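Local coordinates for cadherin-related family member 2 (Mus musculus, PDB 5CYX), which probably mediates calcium-dependent adhesion between neighbouring microvilli of the epithelial brush border by pairing its extracellular cadherin repeats with CDHR5, at residues S173-S178 and V212-D217; T112-T117 and V208-I213; L118-V123 and I166-T171; L218-I223 and A302-L307. All blocks are in the same frame, centred on the assembly; numbering follows the deposited sequence.

Contact 1 (S173-S178 and V212-D217); sequences SYNNKS and VIDEPD. With CA (calcium ion), chain E.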
loop_
_atom_site.group_PDB
_atom_site.type_symbol
_atom_site.label_atom_id
_atom_site.label_comp_id
_atom_site.label_asym_id
_atom_site.label_seq_id
_atom_site.Cartn_x
_atom_site.Cartn_y
_atom_site.Cartn_z
ATOM N N SER A 173 2.209 -18.245 8.728
ATOM C CA SER A 173 2.125 -19.713 8.932
ATOM C C SER A 173 1.753 -20.045 10.366
ATOM O O SER A 173 2.558 -19.811 11.274
ATOM C CB SER A 173 3.456 -20.423 8.601
ATOM O OG SER A 173 3.298 -21.835 8.818
ATOM N N TYR A 174 0.538 -20.574 10.558
ATOM C CA TYR A 174 0.093 -21.030 11.862
ATOM C C TYR A 174 1.109 -21.977 12.521
ATOM O O TYR A 174 1.397 -21.837 13.668
ATOM C CB TYR A 174 -1.304 -21.693 11.764
ATOM C CG TYR A 174 -1.824 -22.315 13.065
ATOM C CD1 TYR A 174 -1.366 -23.543 13.511
ATOM C CD2 TYR A 174 -2.802 -21.677 13.840
ATOM C CE1 TYR A 174 -1.857 -24.104 14.721
ATOM C CE2 TYR A 174 -3.268 -22.220 15.045
ATOM C CZ TYR A 174 -2.809 -23.437 15.467
ATOM O OH TYR A 174 -3.295 -24.008 16.654
ATOM N N ASN A 175 1.592 -22.955 11.782
ATOM C CA ASN A 175 2.493 -23.999 12.267
ATOM C C ASN A 175 3.998 -23.682 12.255
ATOM O O ASN A 175 4.731 -24.189 13.060
ATOM C CB ASN A 175 2.265 -25.242 11.411
ATOM C CG ASN A 175 0.865 -25.783 11.582
ATOM O OD1 ASN A 175 -0.063 -25.522 10.765
ATOM N ND2 ASN A 175 0.678 -26.432 12.679
ATOM N N ASN A 176 4.450 -22.871 11.317
ATOM C CA ASN A 176 5.877 -22.560 11.230
ATOM C C ASN A 176 6.318 -21.167 11.641
ATOM O O ASN A 176 7.527 -20.937 11.752
ATOM C CB ASN A 176 6.355 -22.870 9.823
ATOM C CG ASN A 176 6.082 -24.312 9.450
ATOM O OD1 ASN A 176 5.388 -24.610 8.457
ATOM N ND2 ASN A 176 6.590 -25.224 10.277
ATOM N N LYS A 177 5.376 -20.249 11.874
ATOM C CA LYS A 177 5.709 -18.906 12.341
ATOM C C LYS A 177 5.061 -18.666 13.693
ATOM O O LYS A 177 5.749 -18.680 14.723
ATOM C CB LYS A 177 5.328 -17.833 11.287
ATOM C CG LYS A 177 6.257 -17.855 10.083
ATOM C CD LYS A 177 5.789 -16.914 8.963
ATOM C CE LYS A 177 6.894 -16.727 7.906
ATOM N NZ LYS A 177 6.656 -15.560 7.000
ATOM N N SER A 178 3.750 -18.471 13.703
ATOM C CA SER A 178 3.035 -18.188 14.923
ATOM C C SER A 178 1.538 -18.242 14.639
ATOM O O SER A 178 1.089 -17.784 13.596
ATOM C CB SER A 178 3.402 -16.807 15.467
ATOM O OG SER A 178 2.694 -16.531 16.666
ATOM N N VAL A 212 -4.215 -16.238 13.827
ATOM C CA VAL A 212 -4.024 -16.861 12.541
ATOM C C VAL A 212 -4.715 -18.189 12.536
ATOM O O VAL A 212 -4.501 -18.999 13.456
ATOM C CB VAL A 212 -2.533 -17.094 12.267
ATOM C CG1 VAL A 212 -2.342 -17.607 10.832
ATOM C CG2 VAL A 212 -1.771 -15.796 12.499
ATOM N N ILE A 213 -5.523 -18.411 11.510
ATOM C CA ILE A 213 -6.317 -19.615 11.328
ATOM C C ILE A 213 -5.548 -20.589 10.466
ATOM O O ILE A 213 -5.064 -20.259 9.353
ATOM C CB ILE A 213 -7.655 -19.266 10.633
ATOM C CG1 ILE A 213 -8.527 -18.414 11.556
ATOM C CG2 ILE A 213 -8.408 -20.509 10.142
ATOM C CD1 ILE A 213 -9.704 -17.772 10.813
ATOM N N ASP A 214 -5.422 -21.800 10.972
ATOM C CA ASP A 214 -4.689 -22.848 10.294
ATOM C C ASP A 214 -5.560 -23.375 9.152
ATOM O O ASP A 214 -6.766 -23.691 9.345
ATOM C CB ASP A 214 -4.309 -23.969 11.259
ATOM C CG ASP A 214 -3.209 -24.867 10.723
ATOM O OD1 ASP A 214 -2.648 -24.629 9.569
ATOM O OD2 ASP A 214 -2.891 -25.798 11.479
ATOM N N GLU A 215 -4.955 -23.428 7.961
ATOM C CA GLU A 215 -5.638 -23.960 6.782
ATOM C C GLU A 215 -4.938 -25.225 6.294
ATOM O O GLU A 215 -3.781 -25.403 6.566
ATOM C CB GLU A 215 -5.686 -22.921 5.684
ATOM C CG GLU A 215 -6.588 -21.732 5.993
ATOM C CD GLU A 215 -6.581 -20.753 4.812
ATOM O OE1 GLU A 215 -5.644 -19.930 4.651
ATOM O OE2 GLU A 215 -7.510 -20.833 4.009
ATOM N N PRO A 216 -5.668 -26.130 5.628
ATOM C CA PRO A 216 -5.076 -27.422 5.328
ATOM C C PRO A 216 -4.149 -27.352 4.107
ATOM O O PRO A 216 -4.613 -27.464 2.977
ATOM C CB PRO A 216 -6.280 -28.314 5.087
ATOM C CG PRO A 216 -7.367 -27.391 4.633
ATOM C CD PRO A 216 -7.118 -26.091 5.335
ATOM N N ASP A 217 -2.862 -27.122 4.361
ATOM C CA ASP A 217 -1.873 -27.060 3.286
ATOM C C ASP A 217 -0.539 -27.698 3.625
ATOM O O ASP A 217 0.439 -27.408 2.968
ATOM C CB ASP A 217 -1.633 -25.592 2.909
ATOM C CG ASP A 217 -1.045 -24.764 4.055
ATOM O OD1 ASP A 217 -0.958 -25.199 5.244
ATOM O OD2 ASP A 217 -0.668 -23.630 3.741
HETATM CA CA CA E . -1.715 -25.041 7.476
HETATM O O HOH W 1 0.302 -24.140 8.349
#
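Tyr174 lays its ring over the side chain of Asp214, so that a loop of the second cadherin repeat is pressed against the calcium-binding linker to the third. Tyr174 CG, anti to the backbone N (chi1 175°), starts the ring 3.5 Å from Asp214 CB. That CB sits over one ring face, toward the rim, 3.8 Å from the Tyr174 centroid and 23° off the normal: a CH-pi contact. Beyond CB the carboxylate stacks almost parallel to the ring, the planes 8° apart, with OD2 of Asp214 3.4 Å from Tyr174 CD1. The ring edge meets backbone, Val212 O lying 3.2 Å from Tyr174 CD2.

Asp214 OD1 binds a calcium ion at 2.3 Å, while OD2 is hydrogen-bonded to Gly252 N; metal, amide and ring restrict rotation of the carboxylate. Glu215 O, Asp217 OD1 and a water bind the same ion, and Glu116 with Asp250 completes the site.

Further out, Tyr174 N is hydrogen-bonded to Glu116 OE1, so the loop that supplies the ring also contacts a second residue of the calcium site. The loop is tied by an ST motif, Asn176 N donating to Ser173 OG at 2.9 Å, and Ser173 O takes Lys177 N and Ser178 N from opposite faces of its plane. This loop joins strands 165-168 and 180-189 and packs beside the end of strand 206-213, which runs in its sheet between 109-115 and 180-189.

Contact 2 (T112-T117 and V208-I213); sequences TSINET and VSISVI. With CA (calcium ion), chain E.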
loop_
_atom_site.group_PDB
_atom_site.type_symbol
_atom_site.label_atom_id
_atom_site.label_comp_id
_atom_site.label_asym_id
_atom_site.label_seq_id
_atom_site.Cartn_x
_atom_site.Cartn_y
_atom_site.Cartn_z
ATOM N N THR A 112 -8.864 -9.564 15.825
ATOM C CA THR A 112 -9.402 -10.063 14.590
ATOM C C THR A 112 -8.762 -11.417 14.271
ATOM O O THR A 112 -7.712 -11.786 14.853
ATOM C CB THR A 112 -9.109 -9.021 13.444
ATOM O OG1 THR A 112 -9.820 -9.373 12.276
ATOM C CG2 THR A 112 -7.638 -8.994 13.098
ATOM N N SER A 113 -9.374 -12.143 13.344
ATOM C CA SER A 113 -8.821 -13.391 12.847
ATOM C C SER A 113 -8.516 -13.293 11.352
ATOM O O SER A 113 -9.317 -12.731 10.597
ATOM C CB SER A 113 -9.796 -14.536 13.044
ATOM O OG SER A 113 -10.031 -14.673 14.402
ATOM N N ILE A 114 -7.414 -13.899 10.931
ATOM C CA ILE A 114 -7.125 -14.011 9.507
ATOM C C ILE A 114 -6.638 -15.396 9.133
ATOM O O ILE A 114 -5.976 -16.079 9.936
ATOM C CB ILE A 114 -6.113 -12.965 9.051
ATOM C CG1 ILE A 114 -4.762 -13.180 9.748
ATOM C CG2 ILE A 114 -6.660 -11.569 9.289
ATOM C CD1 ILE A 114 -3.790 -12.057 9.551
ATOM N N ASN A 115 -6.997 -15.806 7.923
ATOM C CA ASN A 115 -6.534 -17.049 7.355
ATOM C C ASN A 115 -5.053 -16.951 7.097
ATOM O O ASN A 115 -4.589 -15.912 6.611
ATOM C CB ASN A 115 -7.190 -17.307 5.989
ATOM C CG ASN A 115 -8.617 -17.786 6.096
ATOM O OD1 ASN A 115 -9.346 -17.734 5.127
ATOM N ND2 ASN A 115 -9.026 -18.197 7.229
ATOM N N GLU A 116 -4.338 -18.046 7.313
ATOM C CA GLU A 116 -2.874 -18.008 7.094
ATOM C C GLU A 116 -2.554 -17.827 5.597
ATOM O O GLU A 116 -1.478 -17.321 5.314
ATOM C CB GLU A 116 -2.158 -19.225 7.651
ATOM C CG GLU A 116 -2.257 -20.510 6.855
ATOM C CD GLU A 116 -1.662 -21.745 7.549
ATOM O OE1 GLU A 116 -0.632 -21.695 8.320
ATOM O OE2 GLU A 116 -2.218 -22.834 7.244
ATOM N N THR A 117 -3.446 -18.232 4.677
ATOM C CA THR A 117 -3.211 -17.996 3.201
ATOM C C THR A 117 -3.524 -16.576 2.731
ATOM O O THR A 117 -3.398 -16.309 1.562
ATOM C CB THR A 117 -3.996 -18.950 2.270
ATOM O OG1 THR A 117 -5.374 -18.893 2.600
ATOM C CG2 THR A 117 -3.512 -20.374 2.392
ATOM N N VAL A 208 -3.614 -4.431 18.909
ATOM C CA VAL A 208 -4.337 -5.295 17.987
ATOM C C VAL A 208 -3.853 -6.722 18.096
ATOM O O VAL A 208 -2.675 -7.028 17.763
ATOM C CB VAL A 208 -4.204 -4.821 16.522
ATOM C CG1 VAL A 208 -5.134 -5.635 15.615
ATOM C CG2 VAL A 208 -4.554 -3.354 16.449
ATOM N N SER A 209 -4.761 -7.562 18.562
ATOM C CA SER A 209 -4.561 -8.989 18.686
ATOM C C SER A 209 -5.019 -9.708 17.436
ATOM O O SER A 209 -6.202 -9.635 17.075
ATOM C CB SER A 209 -5.363 -9.512 19.872
ATOM O OG SER A 209 -4.915 -8.841 21.034
ATOM N N ILE A 210 -4.081 -10.399 16.776
ATOM C CA ILE A 210 -4.365 -11.145 15.550
ATOM C C ILE A 210 -4.303 -12.650 15.745
ATOM O O ILE A 210 -3.246 -13.140 16.084
ATOM C CB ILE A 210 -3.400 -10.713 14.433
ATOM C CG1 ILE A 210 -3.480 -9.190 14.250
ATOM C CG2 ILE A 210 -3.730 -11.421 13.124
ATOM C CD1 ILE A 210 -2.415 -8.638 13.382
ATOM N N SER A 211 -5.415 -13.383 15.553
ATOM C CA SER A 211 -5.367 -14.856 15.498
ATOM C C SER A 211 -5.170 -15.338 14.041
ATOM O O SER A 211 -5.860 -14.906 13.158
ATOM C CB SER A 211 -6.610 -15.504 16.096
ATOM O OG SER A 211 -6.870 -14.910 17.340
ATOM N N VAL A 212 -4.215 -16.238 13.827
ATOM C CA VAL A 212 -4.024 -16.861 12.541
ATOM C C VAL A 212 -4.715 -18.189 12.536
ATOM O O VAL A 212 -4.501 -18.999 13.456
ATOM C CB VAL A 212 -2.533 -17.094 12.267
ATOM C CG1 VAL A 212 -2.342 -17.607 10.832
ATOM C CG2 VAL A 212 -1.771 -15.796 12.499
ATOM N N ILE A 213 -5.523 -18.411 11.510
ATOM C CA ILE A 213 -6.317 -19.615 11.328
ATOM C C ILE A 213 -5.548 -20.589 10.466
ATOM O O ILE A 213 -5.064 -20.259 9.353
ATOM C CB ILE A 213 -7.655 -19.266 10.633
ATOM C CG1 ILE A 213 -8.527 -18.414 11.556
ATOM C CG2 ILE A 213 -8.408 -20.509 10.142
ATOM C CD1 ILE A 213 -9.704 -17.772 10.813
HETATM CA CA CA E . -1.715 -25.041 7.476
HETATM O O HOH W 2 -7.531 -12.354 17.824
HETATM O O HOH W 1 0.302 -24.140 8.349
#
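Ile114 and Ile210 meet on the inner face of a parallel strand pair in the cadherin beta-sandwich, where edge strand 109-115 runs beside 206-213 in the second repeat. The local strand axes diverge by 30°, and side chains alternate between two environments. On the inner face, Ile114 CG1 stands between the backbone N and the carbonyl carbon (chi1 63°), and CD1 beyond it lies 3.6 Å from Ile210 CG2, the two side chains crossing obliquely. Val124 of the facing sheet touches both isoleucines, which makes this the core side of the pair.

The outer face is polar, with one hydrophobic exception. Ile213 CD1 reaches across to Ser113 CB at 3.9 Å and to Asn115 ND2 at 3.7 Å, packing against these two residues of the edge strand. Nearby, Ser211 OG and Thr112 O share a water, to which the hydroxyl is hydrogen-bonded and which donates to the carbonyl.

Between these faces the backbones exchange bonds in regular parallel fashion. Ile114 N donates to Ser211 O at 2.9 Å, and Ile213 N in turn donates to Ile114 O. The last bond, Glu116 N to Ile213 O, is longer at 3.1 Å and more bent, 144° at the hydrogen. It holds Glu116 where the strand ends; there CB packs 3.6 Å from Val212 CG1. OE1, already held by Tyr174 N, accepts from a calcium-bound water at 2.6 Å, and Glu116 OE2 binds the calcium ion itself at 2.3 Å.

Contact 3 (L118-V123 and I166-T171); sequences LPVGSV and IVLNDT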
loop_
_atom_site.group_PDB
_atom_site.type_symbol
_atom_site.label_atom_id
_atom_site.label_comp_id
_atom_site.label_asym_id
_atom_site.label_seq_id
_atom_site.Cartn_x
_atom_site.Cartn_y
_atom_site.Cartn_z
ATOM N N LEU A 118 -3.966 -15.678 3.620
ATOM C CA LEU A 118 -4.179 -14.278 3.260
ATOM C C LEU A 118 -3.029 -13.743 2.357
ATOM O O LEU A 118 -1.841 -13.809 2.741
ATOM C CB LEU A 118 -4.308 -13.412 4.501
ATOM C CG LEU A 118 -4.778 -11.983 4.284
ATOM C CD1 LEU A 118 -6.207 -11.918 3.712
ATOM C CD2 LEU A 118 -4.664 -11.217 5.596
ATOM N N PRO A 119 -3.375 -13.222 1.170
ATOM C CA PRO A 119 -2.271 -12.770 0.306
ATOM C C PRO A 119 -1.551 -11.494 0.779
ATOM O O PRO A 119 -2.129 -10.612 1.436
ATOM C CB PRO A 119 -2.920 -12.522 -1.049
ATOM C CG PRO A 119 -4.297 -13.110 -0.977
ATOM C CD PRO A 119 -4.672 -13.269 0.444
ATOM N N VAL A 120 -0.266 -11.418 0.446
ATOM C CA VAL A 120 0.492 -10.258 0.739
ATOM C C VAL A 120 -0.102 -9.075 -0.047
ATOM O O VAL A 120 -0.363 -9.205 -1.206
ATOM C CB VAL A 120 1.996 -10.488 0.371
ATOM C CG1 VAL A 120 2.752 -9.209 0.533
ATOM C CG2 VAL A 120 2.606 -11.522 1.305
ATOM N N GLY A 121 -0.169 -7.922 0.609
ATOM C CA GLY A 121 -0.803 -6.723 0.202
ATOM C C GLY A 121 -2.262 -6.628 0.667
ATOM O O GLY A 121 -2.925 -5.607 0.430
ATOM N N SER A 122 -2.774 -7.677 1.296
ATOM C CA SER A 122 -4.122 -7.596 1.901
ATOM C C SER A 122 -4.138 -6.732 3.134
ATOM O O SER A 122 -3.229 -6.836 3.998
ATOM C CB SER A 122 -4.631 -8.959 2.308
ATOM O OG SER A 122 -4.670 -9.925 1.286
ATOM N N VAL A 123 -5.224 -5.988 3.308
ATOM C CA VAL A 123 -5.535 -5.351 4.585
ATOM C C VAL A 123 -5.968 -6.383 5.647
ATOM O O VAL A 123 -6.914 -7.138 5.467
ATOM C CB VAL A 123 -6.592 -4.227 4.494
ATOM C CG1 VAL A 123 -7.043 -3.769 5.879
ATOM C CG2 VAL A 123 -6.012 -3.024 3.764
ATOM N N ILE A 166 -3.660 -1.665 8.397
ATOM C CA ILE A 166 -2.536 -2.553 8.619
ATOM C C ILE A 166 -2.585 -3.540 7.451
ATOM O O ILE A 166 -3.631 -4.188 7.206
ATOM C CB ILE A 166 -2.701 -3.307 9.977
ATOM C CG1 ILE A 166 -2.742 -2.288 11.106
ATOM C CG2 ILE A 166 -1.598 -4.343 10.224
ATOM C CD1 ILE A 166 -3.048 -2.925 12.464
ATOM N N VAL A 167 -1.489 -3.584 6.704
ATOM C CA VAL A 167 -1.359 -4.433 5.529
ATOM C C VAL A 167 -0.389 -5.555 5.800
ATOM O O VAL A 167 0.716 -5.298 6.318
ATOM C CB VAL A 167 -0.858 -3.633 4.309
ATOM C CG1 VAL A 167 -0.586 -4.576 3.173
ATOM C CG2 VAL A 167 -1.934 -2.623 3.908
ATOM N N LEU A 168 -0.737 -6.746 5.345
ATOM C CA LEU A 168 0.150 -7.867 5.372
ATOM C C LEU A 168 1.274 -7.726 4.356
ATOM O O LEU A 168 0.978 -7.530 3.147
ATOM C CB LEU A 168 -0.609 -9.101 5.055
ATOM C CG LEU A 168 0.179 -10.378 5.235
ATOM C CD1 LEU A 168 0.417 -10.718 6.718
ATOM C CD2 LEU A 168 -0.521 -11.492 4.492
ATOM N N ASN A 169 2.513 -7.835 4.853
ATOM C CA ASN A 169 3.737 -7.649 4.081
ATOM C C ASN A 169 4.580 -8.888 3.819
ATOM O O ASN A 169 5.500 -8.821 3.058
ATOM C CB ASN A 169 4.581 -6.572 4.783
ATOM C CG ASN A 169 5.754 -6.155 3.992
ATOM O OD1 ASN A 169 5.632 -5.510 2.892
ATOM N ND2 ASN A 169 6.954 -6.516 4.503
ATOM N N ASP A 170 4.297 -10.003 4.478
ATOM C CA ASP A 170 4.968 -11.270 4.255
ATOM C C ASP A 170 3.943 -12.359 4.587
ATOM O O ASP A 170 2.859 -12.029 5.029
ATOM C CB ASP A 170 6.153 -11.328 5.238
ATOM C CG ASP A 170 7.249 -12.313 4.844
ATOM O OD1 ASP A 170 7.085 -13.166 3.964
ATOM O OD2 ASP A 170 8.314 -12.257 5.484
ATOM N N THR A 171 4.284 -13.625 4.350
ATOM C CA THR A 171 3.321 -14.717 4.342
ATOM C C THR A 171 3.208 -15.245 5.758
ATOM O O THR A 171 4.187 -15.231 6.534
ATOM C CB THR A 171 3.824 -15.907 3.517
ATOM O OG1 THR A 171 5.154 -16.180 3.970
ATOM C CG2 THR A 171 3.899 -15.604 2.014
#
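Gly121 and Leu168 join their backbones where a type II beta turn, Pro119 to Ser122, leads into an antiparallel strand pair of the second cadherin repeat. Gly121 N donates to Leu168 O at 2.8 Å in a nearly straight bond, 169° at the hydrogen, and Leu168 N answers with an equally short bond to Ser122 O. One step on, Val123 and Val167 form a non-hydrogen-bonded pair. Gly121 occupies the third position of the turn with a phi of 91°, a value that favours glycine. The turn is closed at Pro119 O, which accepts both Ser122 N and Ser122 OG from the same face of its plane, the hydroxyl at 2.6 Å.

Among side chains, Leu168 turns toward the loop and brings CD2 to 3.2 Å from Leu118 O; Val124 and Phe158 also touch it. Val120 uses its branches separately: CG1, anti to the backbone N (chi1 173°), lies 3.6 Å from Leu168 O, while CG2 meets the carbonyl carbon of Asp170.

The neighbourhood also takes part in the assembly. Val123 N is hydrogen-bonded to Asn169 OD1 of a second subunit. Asn169 here bonds through ND2 to Asn156 O and through OD1 to Arg159 NE of its own chain, and OD1 also receives Val123 N of a third subunit. The branches of Val167 part company as well: CG2 lies 4.1 Å from Val123 CG2, and Val167 CG1 packs 3.6 Å from Gly121 C.

Contact 4 (L218-I223 and A302-L307); sequences LDPRFI and ATEKNL. With CA (calcium ion), chain F.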
loop_
_atom_site.group_PDB
_atom_site.type_symbol
_atom_site.label_atom_id
_atom_site.label_comp_id
_atom_site.label_asym_id
_atom_site.label_seq_id
_atom_site.Cartn_x
_atom_site.Cartn_y
_atom_site.Cartn_z
ATOM N N LEU A 218 -0.505 -28.555 4.637
ATOM C CA LEU A 218 0.665 -29.323 4.952
ATOM C C LEU A 218 0.248 -30.776 4.934
ATOM O O LEU A 218 -0.828 -31.163 5.476
ATOM C CB LEU A 218 1.205 -28.906 6.315
ATOM C CG LEU A 218 1.740 -27.479 6.415
ATOM C CD1 LEU A 218 2.041 -27.147 7.860
ATOM C CD2 LEU A 218 3.021 -27.345 5.587
ATOM N N ASP A 219 1.090 -31.598 4.319
ATOM C CA ASP A 219 0.814 -33.023 4.207
ATOM C C ASP A 219 0.988 -33.723 5.569
ATOM O O ASP A 219 1.642 -33.182 6.456
ATOM C CB ASP A 219 1.721 -33.675 3.135
ATOM C CG ASP A 219 1.293 -33.331 1.689
ATOM O OD1 ASP A 219 0.153 -32.855 1.460
ATOM O OD2 ASP A 219 2.115 -33.548 0.776
ATOM N N PRO A 220 0.389 -34.917 5.733
ATOM C CA PRO A 220 0.618 -35.738 6.930
ATOM C C PRO A 220 2.011 -36.350 7.006
ATOM O O PRO A 220 2.619 -36.590 5.973
ATOM C CB PRO A 220 -0.399 -36.856 6.774
ATOM C CG PRO A 220 -0.540 -36.994 5.304
ATOM C CD PRO A 220 -0.501 -35.592 4.773
ATOM N N ARG A 221 2.490 -36.623 8.220
ATOM C CA ARG A 221 3.815 -37.239 8.447
ATOM C C ARG A 221 3.755 -38.458 9.351
ATOM O O ARG A 221 3.190 -38.412 10.446
ATOM C CB ARG A 221 4.749 -36.243 9.107
ATOM C CG ARG A 221 5.284 -35.205 8.161
ATOM C CD ARG A 221 5.965 -34.095 8.943
ATOM N NE ARG A 221 7.157 -33.600 8.250
ATOM C CZ ARG A 221 8.331 -34.240 8.150
ATOM N NH1 ARG A 221 9.322 -33.667 7.474
ATOM N NH2 ARG A 221 8.528 -35.444 8.695
ATOM N N PHE A 222 4.389 -39.533 8.917
ATOM C CA PHE A 222 4.509 -40.718 9.749
ATOM C C PHE A 222 5.290 -40.422 11.027
ATOM O O PHE A 222 6.173 -39.582 11.045
ATOM C CB PHE A 222 5.167 -41.849 8.970
ATOM C CG PHE A 222 4.263 -42.453 7.948
ATOM C CD1 PHE A 222 3.373 -43.462 8.304
ATOM C CD2 PHE A 222 4.274 -41.995 6.635
ATOM C CE1 PHE A 222 2.529 -44.009 7.366
ATOM C CE2 PHE A 222 3.405 -42.532 5.693
ATOM C CZ PHE A 222 2.542 -43.543 6.059
ATOM N N ILE A 223 4.926 -41.113 12.096
ATOM C CA ILE A 223 5.544 -40.936 13.407
ATOM C C ILE A 223 7.002 -41.419 13.435
ATOM O O ILE A 223 7.830 -40.813 14.097
ATOM C CB ILE A 223 4.677 -41.663 14.488
ATOM C CG1 ILE A 223 3.319 -40.966 14.629
ATOM C CG2 ILE A 223 5.372 -41.733 15.843
ATOM C CD1 ILE A 223 3.388 -39.457 14.779
ATOM N N ALA A 302 -0.634 -42.790 3.495
ATOM C CA ALA A 302 -1.545 -42.149 4.420
ATOM C C ALA A 302 -2.134 -40.959 3.699
ATOM O O ALA A 302 -1.416 -40.198 3.093
ATOM C CB ALA A 302 -0.797 -41.691 5.664
ATOM N N THR A 303 -3.443 -40.791 3.799
ATOM C CA THR A 303 -4.177 -39.742 3.102
ATOM C C THR A 303 -5.133 -39.093 4.108
ATOM O O THR A 303 -5.887 -39.789 4.800
ATOM C CB THR A 303 -5.003 -40.334 1.937
ATOM O OG1 THR A 303 -4.171 -41.157 1.114
ATOM C CG2 THR A 303 -5.610 -39.261 1.094
ATOM N N GLU A 304 -5.097 -37.766 4.186
ATOM C CA GLU A 304 -6.026 -37.016 5.003
ATOM C C GLU A 304 -7.419 -37.194 4.438
ATOM O O GLU A 304 -7.591 -37.457 3.258
ATOM C CB GLU A 304 -5.631 -35.547 5.090
ATOM C CG GLU A 304 -4.336 -35.365 5.871
ATOM C CD GLU A 304 -3.817 -33.942 5.941
ATOM O OE1 GLU A 304 -4.559 -32.986 5.705
ATOM O OE2 GLU A 304 -2.658 -33.751 6.322
ATOM N N LYS A 305 -8.419 -37.067 5.285
ATOM C CA LYS A 305 -9.780 -37.326 4.845
ATOM C C LYS A 305 -10.327 -36.196 4.009
ATOM O O LYS A 305 -11.078 -36.434 3.088
ATOM C CB LYS A 305 -10.684 -37.632 6.030
ATOM C CG LYS A 305 -10.454 -39.044 6.568
ATOM C CD LYS A 305 -11.590 -39.559 7.456
ATOM C CE LYS A 305 -12.810 -39.988 6.664
ATOM N NZ LYS A 305 -13.913 -40.378 7.593
ATOM N N ASN A 306 -9.941 -34.969 4.321
ATOM C CA ASN A 306 -10.358 -33.810 3.559
ATOM C C ASN A 306 -9.267 -33.358 2.600
ATOM O O ASN A 306 -8.071 -33.573 2.844
ATOM C CB ASN A 306 -10.736 -32.674 4.507
ATOM C CG ASN A 306 -11.893 -33.065 5.413
ATOM O OD1 ASN A 306 -11.701 -33.521 6.542
ATOM N ND2 ASN A 306 -13.090 -32.981 4.882
ATOM N N LEU A 307 -9.708 -32.725 1.512
ATOM C CA LEU A 307 -8.804 -32.223 0.488
ATOM C C LEU A 307 -8.132 -30.989 1.025
ATOM O O LEU A 307 -8.685 -30.290 1.855
ATOM C CB LEU A 307 -9.561 -31.897 -0.818
ATOM C CG LEU A 307 -10.315 -33.066 -1.486
ATOM C CD1 LEU A 307 -11.047 -32.568 -2.724
ATOM C CD2 LEU A 307 -9.407 -34.233 -1.835
HETATM CA CA CA F . -2.969 -31.307 6.341
HETATM O O HOH W 3 -3.595 -30.567 3.988
HETATM O O HOH W 4 -5.155 -30.576 7.300
#
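Glu304 comes up against Pro220 and a calcium ion through two torsions: CG lies anti to the carbonyl carbon (chi1 -68°), and CD continues the chain in extended form (chi2 177°). The carboxylate then grips the ion with both oxygens, OE1 of Glu304 at 2.4 Å and OE2 at 2.5 Å from the metal. From the other segment Leu218 offers only its backbone, O binding the same calcium ion at 2.3 Å. Two waters, Asp248 and Asp250 complete the site.

Phe222 CG is likewise anti to the carbonyl carbon (chi1 -73°); at the far end of the ring CZ lies 3.8 Å from Ala302 CB. Met318 also touches the phenylalanine, and Ala246 touches both partners.

Pro220 lies in sequence between Leu218, which binds the metal, and Phe222, which packs on Ala302. Its CD packs 3.2 Å from Glu304 OE2, the two side chains crossing at a slant, and its nitrogen has no hydrogen to offer the carboxylate. Strands 220-222 and 302-304 belong to different sheets of the third repeat's sandwich; their axes approach to 7.8 Å and run roughly antiparallel.

The segments are therefore held by metal and packing. Leu218 O and Glu304 OE2, two neighbouring acceptors, are reconciled by the shared cation, which would also be expected to offset the negative charge of the surrounding carboxylates. This is consistent with a junction between repeats that depends on calcium, as in other cadherins.

In the fold
The four contacts illustrate how chemistry changes from the body of a cadherin repeat to its end. Contacts 2 and 3 are backbone pairings from the two facing sheets of the second repeat, parallel in one and antiparallel in the other; their aliphatic side chains meet through Val208 and Ile166, and contact 3 alone borders other subunits. Contacts 1 and 4 lie toward the linker, where metal coordination replaces inter-strand hydrogen bonding. Contact 1 shares strand 206-213 and one calcium ion with contact 2, whereas contact 4 holds a second ion. Asp250 binds both ions. All are partly buried, but not by polarity: calcium-binding carboxylates are buried in contacts 1, 2 and 4, while Ile213 is exposed.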